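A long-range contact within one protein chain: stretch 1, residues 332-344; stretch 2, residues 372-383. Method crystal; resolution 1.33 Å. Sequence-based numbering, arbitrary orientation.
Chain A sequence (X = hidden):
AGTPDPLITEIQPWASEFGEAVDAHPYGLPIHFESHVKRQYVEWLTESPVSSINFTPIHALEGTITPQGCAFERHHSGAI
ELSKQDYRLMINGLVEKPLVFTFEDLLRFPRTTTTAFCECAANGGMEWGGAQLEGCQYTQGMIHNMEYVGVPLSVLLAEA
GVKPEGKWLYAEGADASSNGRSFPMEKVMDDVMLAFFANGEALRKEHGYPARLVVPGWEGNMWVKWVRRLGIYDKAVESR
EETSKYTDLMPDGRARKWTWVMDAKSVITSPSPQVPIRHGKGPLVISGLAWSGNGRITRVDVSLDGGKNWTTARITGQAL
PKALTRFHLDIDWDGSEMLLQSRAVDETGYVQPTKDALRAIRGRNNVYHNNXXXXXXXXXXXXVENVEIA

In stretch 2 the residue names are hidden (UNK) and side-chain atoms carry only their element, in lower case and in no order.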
ATOM      1  N   ASP A 332     -26.825  13.535   9.102  1.00 14.45           N
ATOM      2  CA  ASP A 332     -28.122  12.988   8.755  1.00 15.99           C
ATOM      3  C   ASP A 332     -28.694  13.882   7.656  1.00 16.34           C
ATOM      4  O   ASP A 332     -29.179  14.974   7.935  1.00 18.22           O
ATOM      5  CB  ASP A 332     -29.000  12.974  10.015  1.00 17.39           C
ATOM      6  CG  ASP A 332     -30.340  12.302   9.810  1.00 20.36           C
ATOM      7  OD1 ASP A 332     -30.720  12.010   8.663  1.00 22.44           O
ATOM      8  OD2 ASP A 332     -31.028  12.077  10.831  1.00 27.45           O
ATOM      9  N   TRP A 333     -28.634  13.430   6.402  1.00 15.11           N
ATOM     10  CA  TRP A 333     -29.038  14.268   5.264  1.00 15.69           C
ATOM     11  C   TRP A 333     -30.559  14.274   5.102  1.00 16.90           C
ATOM     12  O   TRP A 333     -31.172  13.222   4.891  1.00 17.18           O
ATOM     13  CB  TRP A 333     -28.353  13.788   3.983  1.00 15.36           C
ATOM     14  CG  TRP A 333     -28.617  14.687   2.794  1.00 14.47           C
ATOM     15  CD1 TRP A 333     -28.590  16.062   2.766  1.00 15.87           C
ATOM     16  CD2 TRP A 333     -28.957  14.271   1.473  1.00 13.47           C
ATOM     17  NE1 TRP A 333     -28.877  16.510   1.507  1.00 14.71           N
ATOM     18  CE2 TRP A 333     -29.098  15.438   0.685  1.00 13.66           C
ATOM     19  CE3 TRP A 333     -29.143  13.029   0.867  1.00 14.35           C
ATOM     20  CZ2 TRP A 333     -29.445  15.386  -0.664  1.00 14.37           C
ATOM     21  CZ3 TRP A 333     -29.467  12.976  -0.460  1.00 15.22           C
ATOM     22  CH2 TRP A 333     -29.610  14.148  -1.224  1.00 15.33           C
ATOM     23  N   ASP A 334     -31.151  15.466   5.211  1.00 17.76           N
ATOM     24  CA  ASP A 334     -32.603  15.626   5.075  1.00 18.26           C
ATOM     25  C   ASP A 334     -33.055  15.808   3.611  1.00 18.26           C
ATOM     26  O   ASP A 334     -34.221  16.043   3.344  1.00 19.41           O
ATOM     27  CB  ASP A 334     -33.127  16.762   5.977  1.00 19.19           C
ATOM     28  CG  ASP A 334     -32.583  18.126   5.604  1.00 20.22           C
ATOM     29  OD1 ASP A 334     -31.869  18.237   4.590  1.00 20.99           O
ATOM     30  OD2 ASP A 334     -32.898  19.101   6.329  1.00 24.17           O
ATOM     31  N   GLY A 335     -32.137  15.681   2.651  1.00 16.83           N
ATOM     32  CA  GLY A 335     -32.484  15.779   1.249  1.00 15.96           C
ATOM     33  C   GLY A 335     -32.403  17.203   0.705  1.00 14.90           C
ATOM     34  O   GLY A 335     -32.683  17.418  -0.454  1.00 15.76           O
ATOM     35  N   SER A 336     -31.996  18.160   1.529  1.00 14.39           N
ATOM     36  CA  SER A 336     -31.834  19.540   1.062  1.00 14.57           C
ATOM     37  C   SER A 336     -30.536  19.721   0.296  1.00 13.29           C
ATOM     38  O   SER A 336     -29.559  18.991   0.483  1.00 14.29           O
ATOM     39  CB  SER A 336     -31.815  20.515   2.226  1.00 15.27           C
ATOM     40  OG  SER A 336     -32.924  20.366   3.074  1.00 20.20           O
ATOM     41  N   GLU A 337     -30.517  20.712  -0.568  1.00 12.49           N
ATOM     42  CA  GLU A 337     -29.297  21.072  -1.246  1.00 11.93           C
ATOM     43  C   GLU A 337     -28.240  21.474  -0.230  1.00 11.47           C
ATOM     44  O   GLU A 337     -28.550  22.046   0.795  1.00 11.91           O
ATOM     45  CB  GLU A 337     -29.561  22.216  -2.213  1.00 12.11           C
ATOM     46  CG  GLU A 337     -30.407  21.859  -3.416  1.00 15.72           C
ATOM     47  CD  GLU A 337     -30.499  22.987  -4.438  1.00 19.02           C
ATOM     48  OE1 GLU A 337     -29.675  23.925  -4.400  1.00 19.29           O
ATOM     49  OE2 GLU A 337     -31.424  22.947  -5.271  1.00 24.28           O
ATOM     50  N   MET A 338     -26.972  21.183  -0.526  1.00 10.59           N
ATOM     51  CA  MET A 338     -25.877  21.579   0.337  1.00 10.23           C
ATOM     52  C   MET A 338     -24.761  22.171  -0.499  1.00  9.50           C
ATOM     53  O   MET A 338     -24.661  21.887  -1.699  1.00  9.86           O
ATOM     54  CB  MET A 338     -25.327  20.397   1.155  1.00 11.01           C
ATOM     55  CG  MET A 338     -26.350  19.715   2.046  1.00 11.78           C
ATOM     56  SD  MET A 338     -25.644  18.390   3.030  1.00 13.38           S
ATOM     57  CE  MET A 338     -25.349  17.129   1.783  1.00 13.04           C
ATOM     58  N   LEU A 339     -23.957  23.012   0.141  1.00  9.00           N
ATOM     59  CA  LEU A 339     -22.711  23.493  -0.433  1.00  9.37           C
ATOM     60  C   LEU A 339     -21.601  23.028   0.489  1.00  9.29           C
ATOM     61  O   LEU A 339     -21.288  23.656   1.502  1.00 10.48           O
ATOM     62  CB  LEU A 339     -22.725  25.010  -0.590  1.00  9.45           C
ATOM     63  CG  LEU A 339     -23.647  25.537  -1.690  1.00 10.39           C
ATOM     64  CD1 LEU A 339     -23.846  27.039  -1.492  1.00 11.19           C
ATOM     65  CD2 LEU A 339     -23.141  25.210  -3.099  1.00 11.86           C
ATOM     66  N   LEU A 340     -20.997  21.903   0.125  1.00  8.57           N
ATOM     67  CA  LEU A 340     -20.003  21.276   0.993  1.00  8.23           C
ATOM     68  C   LEU A 340     -18.642  21.912   0.792  1.00  8.87           C
ATOM     69  O   LEU A 340     -18.213  22.114  -0.344  1.00  9.34           O
ATOM     70  CB  LEU A 340     -19.863  19.779   0.691  1.00  9.22           C
ATOM     71  CG  LEU A 340     -21.091  18.892   0.801  1.00  9.51           C
ATOM     72  CD1 LEU A 340     -20.733  17.484   0.412  1.00 10.32           C
ATOM     73  CD2 LEU A 340     -21.671  18.951   2.207  1.00 12.68           C
ATOM     74  N   GLN A 341     -17.946  22.168   1.896  1.00  8.33           N
ATOM     75  CA  GLN A 341     -16.571  22.639   1.868  1.00  7.82           C
ATOM     76  C   GLN A 341     -15.793  22.016   3.013  1.00  7.18           C
ATOM     77  O   GLN A 341     -16.370  21.711   4.066  1.00  7.98           O
ATOM     78  CB  GLN A 341     -16.511  24.151   2.040  1.00  8.61           C
ATOM     79  CG  GLN A 341     -17.180  24.963   0.960  1.00  9.15           C
ATOM     80  CD  GLN A 341     -17.013  26.446   1.158  1.00 10.41           C
ATOM     81  OE1 GLN A 341     -16.802  26.920   2.265  1.00 10.41           O
ATOM     82  NE2 GLN A 341     -17.082  27.187   0.050  1.00 10.79           N
ATOM     83  N   SER A 342     -14.487  21.863   2.816  1.00  8.04           N
ATOM     84  CA  SER A 342     -13.596  21.494   3.878  1.00  7.56           C
ATOM     85  C   SER A 342     -12.461  22.511   3.961  1.00  7.73           C
ATOM     86  O   SER A 342     -12.025  23.073   2.940  1.00  7.95           O
ATOM     87  CB  SER A 342     -13.076  20.076   3.697  1.00  8.13           C
ATOM     88  OG  SER A 342     -12.367  19.899   2.484  1.00  8.56           O
ATOM     89  N   ARG A 343     -11.983  22.728   5.178  1.00  6.77           N
ATOM     90  CA  ARG A 343     -10.940  23.726   5.453  1.00  7.47           C
ATOM     91  C   ARG A 343      -9.924  23.137   6.428  1.00  7.61           C
ATOM     92  O   ARG A 343     -10.259  22.888   7.595  1.00  7.98           O
ATOM     93  CB  ARG A 343     -11.574  24.988   6.034  1.00  8.64           C
ATOM     94  CG  ARG A 343     -10.644  26.115   6.371  1.00  9.42           C
ATOM     95  CD  ARG A 343     -11.462  27.287   6.929  1.00 10.92           C
ATOM     96  NE  ARG A 343     -12.037  26.995   8.244  1.00 10.46           N
ATOM     97  CZ  ARG A 343     -12.897  27.780   8.893  1.00 10.39           C
ATOM     98  NH1 ARG A 343     -13.344  28.897   8.331  1.00 12.30           N
ATOM     99  NH2 ARG A 343     -13.344  27.429  10.094  1.00 12.26           N
ATOM    100  N   ALA A 344      -8.699  22.908   5.943  1.00  7.63           N
ATOM    101  CA  ALA A 344      -7.631  22.352   6.768  1.00  7.66           C
ATOM    102  C   ALA A 344      -6.903  23.399   7.599  1.00  7.56           C
ATOM    103  O   ALA A 344      -6.757  24.548   7.168  1.00  8.86           O
ATOM    104  CB  ALA A 344      -6.626  21.658   5.893  1.00  9.06           C
ATOM    105  N   UNK A 372      -6.860  26.432  -2.713  1.00  7.79           N
ATOM    106  CA  UNK A 372      -8.128  27.018  -2.315  1.00  8.26           C
ATOM    107  C   UNK A 372      -9.181  25.988  -1.919  1.00  8.83           C
ATOM    108  O   UNK A 372      -9.218  24.865  -2.405  1.00  9.82           O
ATOM    109  N   UNK A 373     -10.066  26.397  -1.016  1.00  8.25           N
ATOM    110  CA  UNK A 373     -11.179  25.574  -0.571  1.00  8.18           C
ATOM    111  C   UNK A 373     -12.045  25.193  -1.750  1.00  8.34           C
ATOM    112  O   UNK A 373     -12.456  26.036  -2.534  1.00  9.90           O
ATOM    113  c   UNK A 373     -11.214  26.461   1.810  1.00  9.38           C
ATOM    114  c   UNK A 373     -13.358  25.680   0.787  1.00  9.11           C
ATOM    115  c   UNK A 373     -12.013  26.322   0.512  1.00  8.69           C
ATOM    116  c   UNK A 373     -11.837  27.450   2.808  1.00  9.03           C
ATOM    117  N   UNK A 374     -12.326  23.900  -1.855  1.00  8.59           N
ATOM    118  CA  UNK A 374     -13.204  23.336  -2.866  1.00  9.15           C
ATOM    119  C   UNK A 374     -14.648  23.303  -2.361  1.00  9.11           C
ATOM    120  O   UNK A 374     -14.894  22.964  -1.203  1.00 12.20           O
ATOM    121  n   UNK A 374     -12.467  21.818  -6.128  1.00  9.65           N
ATOM    122  o   UNK A 374     -14.670  22.156  -6.110  1.00 11.36           O
ATOM    123  c   UNK A 374     -13.639  21.152  -4.156  1.00  8.98           C
ATOM    124  c   UNK A 374     -12.749  21.892  -3.166  1.00  9.23           C
ATOM    125  c   UNK A 374     -13.630  21.744  -5.555  1.00  9.02           C
ATOM    126  N   UNK A 375     -15.594  23.644  -3.225  1.00  8.74           N
ATOM    127  CA  UNK A 375     -17.013  23.587  -2.913  1.00  8.57           C
ATOM    128  C   UNK A 375     -17.681  22.536  -3.783  1.00  8.34           C
ATOM    129  O   UNK A 375     -17.458  22.486  -5.001  1.00  8.35           O
ATOM    130  c   UNK A 375     -17.682  24.922  -3.215  1.00  9.47           C
ATOM    131  c   UNK A 375     -19.152  24.946  -2.785  1.00 10.67           C
ATOM    132  o   UNK A 375     -16.982  25.976  -2.540  1.00 10.47           O
ATOM    133  N   UNK A 376     -18.510  21.699  -3.163  1.00  8.22           N
ATOM    134  CA  UNK A 376     -19.400  20.806  -3.904  1.00  7.95           C
ATOM    135  C   UNK A 376     -20.853  21.233  -3.704  1.00  8.52           C
ATOM    136  O   UNK A 376     -21.320  21.385  -2.562  1.00  9.31           O
ATOM    137  c   UNK A 376     -14.810  18.198  -6.144  1.00  8.13           C
ATOM    138  c   UNK A 376     -15.942  17.883  -4.103  1.00  7.13           C
ATOM    139  c   UNK A 376     -19.329  19.347  -3.432  1.00  8.08           C
ATOM    140  n   UNK A 376     -16.235  17.468  -2.833  1.00  8.68           N
ATOM    141  c   UNK A 376     -15.870  18.942  -6.626  1.00  9.02           C
ATOM    142  c   UNK A 376     -14.819  17.659  -4.880  1.00  7.65           C
ATOM    143  c   UNK A 376     -17.458  17.951  -2.468  1.00  7.95           C
ATOM    144  c   UNK A 376     -17.995  18.689  -3.479  1.00  7.84           C
ATOM    145  c   UNK A 376     -16.978  19.179  -5.850  1.00  8.09           C
ATOM    146  c   UNK A 376     -17.021  18.662  -4.552  1.00  7.28           C
ATOM    147  N   UNK A 377     -21.560  21.395  -4.811  1.00  8.51           N
ATOM    148  CA  UNK A 377     -23.007  21.597  -4.756  1.00  8.34           C
ATOM    149  C   UNK A 377     -23.703  20.246  -4.802  1.00  8.93           C
ATOM    150  O   UNK A 377     -23.666  19.569  -5.810  1.00  9.74           O
ATOM    151  c   UNK A 377     -25.317  23.128  -8.518  1.00 11.70           C
ATOM    152  c   UNK A 377     -24.913  22.783  -5.975  1.00  8.53           C
ATOM    153  c   UNK A 377     -26.979  23.361  -6.772  1.00 11.99           C
ATOM    154  c   UNK A 377     -26.321  23.437  -9.444  1.00 13.27           C
ATOM    155  c   UNK A 377     -25.783  22.901  -4.947  1.00 11.40           C
ATOM    156  c   UNK A 377     -23.449  22.490  -5.910  1.00  8.80           C
ATOM    157  c   UNK A 377     -27.628  23.705  -9.022  1.00 14.53           C
ATOM    158  c   UNK A 377     -25.654  23.061  -7.162  1.00 10.45           C
ATOM    159  n   UNK A 377     -27.040  23.237  -5.414  1.00 12.86           N
ATOM    160  c   UNK A 377     -27.976  23.673  -7.695  1.00 13.19           C
ATOM    161  N   UNK A 378     -24.319  19.869  -3.680  1.00  9.16           N
ATOM    162  CA  UNK A 378     -25.125  18.656  -3.601  1.00 10.25           C
ATOM    163  C   UNK A 378     -26.562  19.056  -3.882  1.00 10.74           C
ATOM    164  O   UNK A 378     -27.140  19.859  -3.165  1.00 10.66           O
ATOM    165  c   UNK A 378     -23.580  17.628  -1.884  1.00 10.52           C
ATOM    166  c   UNK A 378     -25.028  17.977  -2.220  1.00  9.80           C
ATOM    167  c   UNK A 378     -25.898  16.716  -2.154  1.00 12.60           C
ATOM    168  N   UNK A 379     -27.120  18.481  -4.926  1.00 11.42           N
ATOM    169  CA  UNK A 379     -28.472  18.798  -5.377  1.00 13.25           C
ATOM    170  C   UNK A 379     -29.483  17.859  -4.723  1.00 13.94           C
ATOM    171  O   UNK A 379     -29.123  16.840  -4.146  1.00 13.86           O
ATOM    172  c   UNK A 379     -27.671  19.811  -9.069  1.00 19.69           C
ATOM    173  c   UNK A 379     -27.616  19.767  -7.555  1.00 15.86           C
ATOM    174  n   UNK A 379     -26.833  18.852 -11.166  1.00 21.95           N
ATOM    175  c   UNK A 379     -28.561  18.751  -6.909  1.00 14.27           C
ATOM    176  c   UNK A 379     -26.903  18.683  -9.694  1.00 19.43           C
ATOM    177  N   UNK A 380     -30.762  18.195  -4.855  1.00 15.24           N
ATOM    178  CA  UNK A 380     -31.835  17.408  -4.265  1.00 15.79           C
ATOM    179  C   UNK A 380     -31.940  15.976  -4.777  1.00 15.72           C
ATOM    180  O   UNK A 380     -32.449  15.112  -4.078  1.00 17.12           O
ATOM    181  c   UNK A 380     -33.158  18.126  -4.462  1.00 16.51           C
ATOM    182  N   UNK A 381     -31.443  15.725  -5.981  1.00 14.87           N
ATOM    183  CA  UNK A 381     -31.398  14.379  -6.548  1.00 14.87           C
ATOM    184  C   UNK A 381     -30.162  13.582  -6.147  1.00 14.05           C
ATOM    185  O   UNK A 381     -30.004  12.460  -6.590  1.00 14.85           O
ATOM    186  o   UNK A 381     -30.521  15.344 -10.024  1.00 22.22           O
ATOM    187  c   UNK A 381     -31.555  14.432  -8.077  1.00 15.82           C
ATOM    188  o   UNK A 381     -29.499  15.666  -8.112  1.00 16.39           O
ATOM    189  c   UNK A 381     -30.439  15.199  -8.782  1.00 16.42           C
ATOM    190  N   UNK A 382     -29.311  14.159  -5.297  1.00 12.79           N
ATOM    191  CA  UNK A 382     -28.078  13.517  -4.846  1.00 11.82           C
ATOM    192  C   UNK A 382     -26.894  13.669  -5.776  1.00 11.56           C
ATOM    193  O   UNK A 382     -25.781  13.228  -5.450  1.00 11.68           O
ATOM    194  N   UNK A 383     -27.110  14.299  -6.921  1.00 10.51           N
ATOM    195  CA  UNK A 383     -25.991  14.558  -7.835  1.00  9.77           C
ATOM    196  C   UNK A 383     -25.147  15.703  -7.273  1.00  9.26           C
ATOM    197  O   UNK A 383     -25.645  16.533  -6.516  1.00  9.70           O
ATOM    198  o   UNK A 383     -25.209  12.569 -10.367  1.00 16.87           O
ATOM    199  c   UNK A 383     -27.260  13.702  -9.856  1.00 13.27           C
ATOM    200  o   UNK A 383     -27.017  11.352  -9.941  1.00 18.40           O
ATOM    201  c   UNK A 383     -26.494  14.851  -9.246  1.00 11.16           C
ATOM    202  c   UNK A 383     -26.430  12.452 -10.061  1.00 15.20           C
TER
HETATM  203  O   HOH W   1     -33.923  15.408  -1.806  1.00 26.67           O
HETATM  204  O   HOH W   2     -31.657  20.543  -6.226  1.00 28.63           O
HETATM  205  O   HOH W   3     -16.051  20.471  -1.355  1.00 18.98           O
HETATM  206  O   HOH W   4     -11.228  22.311   0.344  1.00 10.44           O
HETATM  207  O   HOH W   5     -13.730  19.960  -0.169  1.00 11.40           O

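Position 372 has no side-chain atoms and touches nothing on stretch 1; it is Gly-372. Position 373 carries four carbons, forked at the first, with one arm two carbons long, and its CA-to-CB bond points toward stretch 1. This is Ile-373, whose CG2 packs 3.7 Å from CB of Gln-341 and whose CD1 lies 4.0 Å from CG of Arg-343. Position 374 has three carbons, the third bearing one oxygen and one nitrogen; the end of this side chain leads away from stretch 1. It is Gln-374, tied to stretch 1 through its backbone: water 3 donates to its O (2.8 Å) and to O of Leu-340 (2.9 Å).

At position 375 one carbon carries an oxygen and a carbon. The oxygen accepts a hydrogen bond from NE2 of Gln-341, 2.9 Å away, and the carbon lies 4.0 Å from CD2 of Leu-339, which together fit Thr-375. Position 376 has one carbon followed by fused five- and six-membered rings holding eight carbons and one nitrogen, an indole: Trp-376. Its CB is 4.2 Å from CB of Leu-340, while its ring nitrogen is satisfied elsewhere in the structure. Position 377 has the same composition, but here the ring nitrogen donates to OE1 of Glu-337 at 2.9 Å, placing the carboxylate at the ring edge; this is Trp-377.

Position 378 has three carbons, one carrying the other two. It is Val-378, with CG1 4.0 Å from CE of Met-338 and 4.1 Å from CZ2 of Trp-333, and CG2 3.7 Å from CD1 of Leu-340. Position 379, four carbons in a row ending in nitrogen, points away and is Lys-379. The single carbon at position 380 identifies Ala-380; water 2 links its N (2.9 Å) to OE2 of Glu-337 (2.6 Å). Position 381, two carbons with two oxygens on the second, does not touch stretch 1 and is Asp-381. Position 382 lacks a side chain and has positive phi, as suits Gly-382; its CA sits 4.0 Å from CH2 of Trp-333. Position 383, three carbons with two oxygens on the third, is Glu-383, beyond reach of stretch 1.

The contact is an antiparallel strand pairing. Met-338 and Val-378 exchange hydrogen bonds (N to O 3.0 Å, O to N 2.8 Å), as do Leu-340 and Trp-376 (N to O 2.8 Å, O to N 2.9 Å). These four side chains share one face, where Val-378 joins the apolar packing; Leu-339 and Trp-377 occupy the other.

Stretch 2 372-383: GIQTWWVKADGE
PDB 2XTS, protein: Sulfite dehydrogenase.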